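Multicopper oxidase (Aquifex aeolicus, PDB 6TTD) probably couples the one-electron oxidation of substrates such as metal ions or phenols to the reduction of dioxygen to water, using four copper ions. Local coordinates at residues T449-H454 with L507-L512. Sequence-based numbering, arbitrary orientation.
Sequences TYHPMH and LHCHIL. With CU (copper (II) ion), chain C; CU (copper (II) ion), chain D; CU (copper (II) ion), chain E; CU (copper (II) ion), chain F.
His451 ND1 and Cys509 SG meet at one copper ion, SG at 2.2 Å; His514 completes this type 1 centre. A thiolate suits the place because soft sulfur binds copper strongly, and a chi1 of -179°, SG anti to the backbone N, points it at the metal. SG sits at the edge of the His451 ring, near its plane. Ile511 N donates a hydrogen bond to SG (3.3 Å), helping the copper hold the sulfur in position.

The histidines flanking Cys509, with His454, serve the trinuclear cluster, each binding a different copper through NE2. His508-Cys509-His510 is the His-Cys-His link thought to carry electrons from the type 1 copper to the type 3 pair. His454 turns its edge toward the face of His508 in an offset edge-to-face pair, planes at 85°, its CD2 3.7 Å from His508 NE2; His510 likewise turns its edge toward the face of His454. His508 ND1 donates to Cys509 O at 2.6 Å, fixing the ring's rotation, while His454 ND1 is held by Asp479 O.

His454 and His508 form an antiparallel hydrogen-bonded pair, each N donating to the other's O, and His510 N reaches Pro452 O (2.7 Å).

Apolar contacts gather on the type 1 side. Pro452, rigid and compact, sets CD tightly against Ile511 CG1 (3.4 Å) and 3.6 Å from Cys509 SG, while Ile511 CD1 lies over one face of Tyr450 in a CH-pi contact. Met453, its chain bent at chi2 and chi3, brings SD to Cys509 CB (3.8 Å) and CE to Leu507 CD2. An alanine in place of Pro452 would lose the ring carbons packed on Ile511 and SG, and would probably leave the sulfur less firmly walled in.

Strands 451-455 and 503-509 are neighbours in a cupredoxin-type sheet, flanked by 480-483 and 520-525; strand 437-445 packs against Met453 and Leu507, and helix 512-516 follows Ile511, its N-cap.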
ATOM      1  N   THR A 449       3.725 -18.631   8.350  1.00 21.81           N
ATOM      2  CA  THR A 449       2.978 -17.399   8.399  1.00 21.65           C
ATOM      3  C   THR A 449       2.998 -16.785   7.004  1.00 17.59           C
ATOM      4  O   THR A 449       3.913 -17.047   6.232  1.00 20.01           O
ATOM      5  CB  THR A 449       3.530 -16.445   9.427  1.00 26.04           C
ATOM      6  OG1 THR A 449       2.718 -15.271   9.397  1.00 31.07           O
ATOM      7  CG2 THR A 449       4.969 -16.066   9.084  1.00 26.23           C
ATOM      8  N   TYR A 450       1.986 -15.982   6.680  1.00 13.46           N
ATOM      9  CA  TYR A 450       1.950 -15.382   5.353  1.00 14.54           C
ATOM     10  C   TYR A 450       2.992 -14.271   5.228  1.00 16.12           C
ATOM     11  O   TYR A 450       3.463 -13.700   6.238  1.00 13.06           O
ATOM     12  CB  TYR A 450       0.569 -14.823   5.080  1.00 17.15           C
ATOM     13  CG  TYR A 450       0.360 -13.354   5.522  1.00 15.40           C
ATOM     14  CD1 TYR A 450       0.274 -12.347   4.587  1.00 15.23           C
ATOM     15  CD2 TYR A 450       0.197 -13.013   6.867  1.00 12.57           C
ATOM     16  CE1 TYR A 450       0.051 -11.027   4.939  1.00 13.20           C
ATOM     17  CE2 TYR A 450      -0.060 -11.700   7.252  1.00 13.41           C
ATOM     18  CZ  TYR A 450      -0.123 -10.707   6.261  1.00 14.46           C
ATOM     19  OH  TYR A 450      -0.369  -9.375   6.537  1.00 12.93           O
ATOM     20  N   HIS A 451       3.386 -13.973   3.948  1.00 13.23           N
ATOM     21  CA  HIS A 451       4.276 -12.841   3.689  1.00 12.01           C
ATOM     22  C   HIS A 451       3.728 -12.088   2.485  1.00 13.88           C
ATOM     23  O   HIS A 451       3.584 -12.685   1.406  1.00 13.47           O
ATOM     24  CB  HIS A 451       5.730 -13.291   3.416  1.00 10.72           C
ATOM     25  CG  HIS A 451       6.327 -14.105   4.526  1.00 12.96           C
ATOM     26  ND1 HIS A 451       6.877 -13.528   5.646  1.00 14.23           N
ATOM     27  CD2 HIS A 451       6.391 -15.443   4.720  1.00 13.88           C
ATOM     28  CE1 HIS A 451       7.274 -14.475   6.480  1.00 15.60           C
ATOM     29  NE2 HIS A 451       6.968 -15.652   5.956  1.00 16.65           N
ATOM     30  N   PRO A 452       3.404 -10.796   2.622  1.00 15.03           N
ATOM     31  CA  PRO A 452       2.992 -10.028   1.439  1.00  9.06           C
ATOM     32  C   PRO A 452       4.222  -9.511   0.725  1.00 11.07           C
ATOM     33  O   PRO A 452       4.868  -8.582   1.236  1.00 14.55           O
ATOM     34  CB  PRO A 452       2.114  -8.915   2.031  1.00 10.56           C
ATOM     35  CG  PRO A 452       2.659  -8.679   3.472  1.00 10.42           C
ATOM     36  CD  PRO A 452       3.337 -10.014   3.889  1.00 10.88           C
ATOM     37  N   MET A 453       4.627 -10.201  -0.371  1.00 13.19           N
ATOM     38  CA  MET A 453       5.914  -9.948  -1.031  1.00 12.59           C
ATOM     39  C   MET A 453       5.762  -8.848  -2.082  1.00 12.55           C
ATOM     40  O   MET A 453       4.920  -8.941  -2.989  1.00 13.97           O
ATOM     41  CB  MET A 453       6.505 -11.209  -1.686  1.00 10.90           C
ATOM     42  CG  MET A 453       6.798 -12.282  -0.664  1.00  9.26           C
ATOM     43  SD  MET A 453       7.929 -11.769   0.672  1.00 15.38           S
ATOM     44  CE  MET A 453       9.464 -11.550  -0.241  1.00 13.61           C
ATOM     45  N   HIS A 454       6.630  -7.833  -1.976  1.00 12.69           N
ATOM     46  CA  HIS A 454       6.574  -6.601  -2.751  1.00 12.21           C
ATOM     47  C   HIS A 454       7.903  -6.454  -3.490  1.00 14.34           C
ATOM     48  O   HIS A 454       8.961  -6.798  -2.936  1.00 13.23           O
ATOM     49  CB  HIS A 454       6.313  -5.449  -1.766  1.00  9.90           C
ATOM     50  CG  HIS A 454       6.499  -4.094  -2.357  1.00 10.25           C
ATOM     51  ND1 HIS A 454       5.813  -3.686  -3.488  1.00 12.94           N
ATOM     52  CD2 HIS A 454       7.286  -3.042  -1.973  1.00  9.42           C
ATOM     53  CE1 HIS A 454       6.166  -2.437  -3.765  1.00 10.83           C
ATOM     54  NE2 HIS A 454       7.070  -2.037  -2.873  1.00 13.10           N
ATOM     55  N   LEU A 507      13.471  -6.207  -3.215  1.00 11.60           N
ATOM     56  CA  LEU A 507      12.426  -7.208  -3.172  1.00 11.48           C
ATOM     57  C   LEU A 507      12.296  -7.577  -1.706  1.00 14.02           C
ATOM     58  O   LEU A 507      13.311  -7.907  -1.079  1.00 14.93           O
ATOM     59  CB  LEU A 507      12.811  -8.419  -4.023  1.00 13.01           C
ATOM     60  CG  LEU A 507      11.852  -9.608  -3.975  1.00 12.41           C
ATOM     61  CD1 LEU A 507      11.981 -10.483  -5.200  1.00 14.59           C
ATOM     62  CD2 LEU A 507      12.083 -10.449  -2.728  1.00 14.27           C
ATOM     63  N   HIS A 508      11.093  -7.460  -1.116  1.00 12.39           N
ATOM     64  CA  HIS A 508      11.036  -7.703   0.321  1.00 11.34           C
ATOM     65  C   HIS A 508       9.609  -7.972   0.780  1.00 11.76           C
ATOM     66  O   HIS A 508       8.630  -7.770   0.052  1.00 13.06           O
ATOM     67  CB  HIS A 508      11.598  -6.511   1.117  1.00 14.03           C
ATOM     68  CG  HIS A 508      10.779  -5.243   1.005  1.00 12.72           C
ATOM     69  ND1 HIS A 508       9.686  -4.966   1.822  1.00 11.49           N
ATOM     70  CD2 HIS A 508      10.947  -4.147   0.221  1.00 13.60           C
ATOM     71  CE1 HIS A 508       9.208  -3.768   1.510  1.00 11.54           C
ATOM     72  NE2 HIS A 508       9.957  -3.240   0.557  1.00 12.75           N
ATOM     73  N   CYS A 509       9.517  -8.458   2.005  1.00 13.23           N
ATOM     74  CA  CYS A 509       8.228  -8.650   2.653  1.00 11.26           C
ATOM     75  C   CYS A 509       7.690  -7.309   3.142  1.00 13.92           C
ATOM     76  O   CYS A 509       8.448  -6.446   3.630  1.00 14.36           O
ATOM     77  CB  CYS A 509       8.363  -9.643   3.816  1.00 10.30           C
ATOM     78  SG  CYS A 509       6.829  -9.928   4.615  1.00 13.19           S
ATOM     79  N   HIS A 510       6.369  -7.118   3.006  1.00 11.02           N
ATOM     80  CA  HIS A 510       5.784  -5.870   3.472  1.00 11.42           C
ATOM     81  C   HIS A 510       5.125  -5.989   4.840  1.00 11.15           C
ATOM     82  O   HIS A 510       4.419  -5.075   5.259  1.00 12.90           O
ATOM     83  CB  HIS A 510       4.798  -5.334   2.447  1.00 10.06           C
ATOM     84  CG  HIS A 510       4.722  -3.840   2.448  1.00 10.82           C
ATOM     85  ND1 HIS A 510       4.083  -3.139   3.447  1.00 10.67           N
ATOM     86  CD2 HIS A 510       5.204  -2.912   1.576  1.00 11.59           C
ATOM     87  CE1 HIS A 510       4.153  -1.839   3.174  1.00 12.37           C
ATOM     88  NE2 HIS A 510       4.813  -1.677   2.045  1.00 11.34           N
ATOM     89  N   ILE A 511       5.355  -7.082   5.567  1.00 10.13           N
ATOM     90  CA  ILE A 511       5.176  -7.008   7.005  1.00  9.51           C
ATOM     91  C   ILE A 511       6.374  -6.199   7.526  1.00 13.08           C
ATOM     92  O   ILE A 511       7.542  -6.612   7.385  1.00 12.70           O
ATOM     93  CB  ILE A 511       5.060  -8.406   7.628  1.00 14.58           C
ATOM     94  CG1 ILE A 511       3.725  -9.056   7.128  1.00  9.91           C
ATOM     95  CG2 ILE A 511       5.084  -8.316   9.200  1.00 14.71           C
ATOM     96  CD1 ILE A 511       3.634 -10.535   7.398  1.00  7.41           C
ATOM     97  N   LEU A 512       6.099  -4.994   8.045  1.00 12.50           N
ATOM     98  CA  LEU A 512       7.191  -4.043   8.284  1.00 11.88           C
ATOM     99  C   LEU A 512       8.212  -4.538   9.346  1.00 15.78           C
ATOM    100  O   LEU A 512       9.414  -4.259   9.221  1.00 15.51           O
ATOM    101  CB  LEU A 512       6.617  -2.682   8.673  1.00 11.75           C
ATOM    102  CG  LEU A 512       5.722  -2.029   7.620  1.00  9.88           C
ATOM    103  CD1 LEU A 512       5.341  -0.574   8.071  1.00  8.73           C
ATOM    104  CD2 LEU A 512       6.310  -2.032   6.230  1.00  9.09           C
TER
HETATM  105 CU    CU C 701       7.120 -11.554   6.026  1.00 14.73          CU
HETATM  106 CU    CU D 702      10.000  -1.245  -0.012  1.00 15.34          CU
HETATM  107 CU    CU E 703       7.711  -0.268  -2.487  1.00 16.78          CU
HETATM  108 CU    CU F 704       5.355   0.157   0.973  1.00 14.57          CU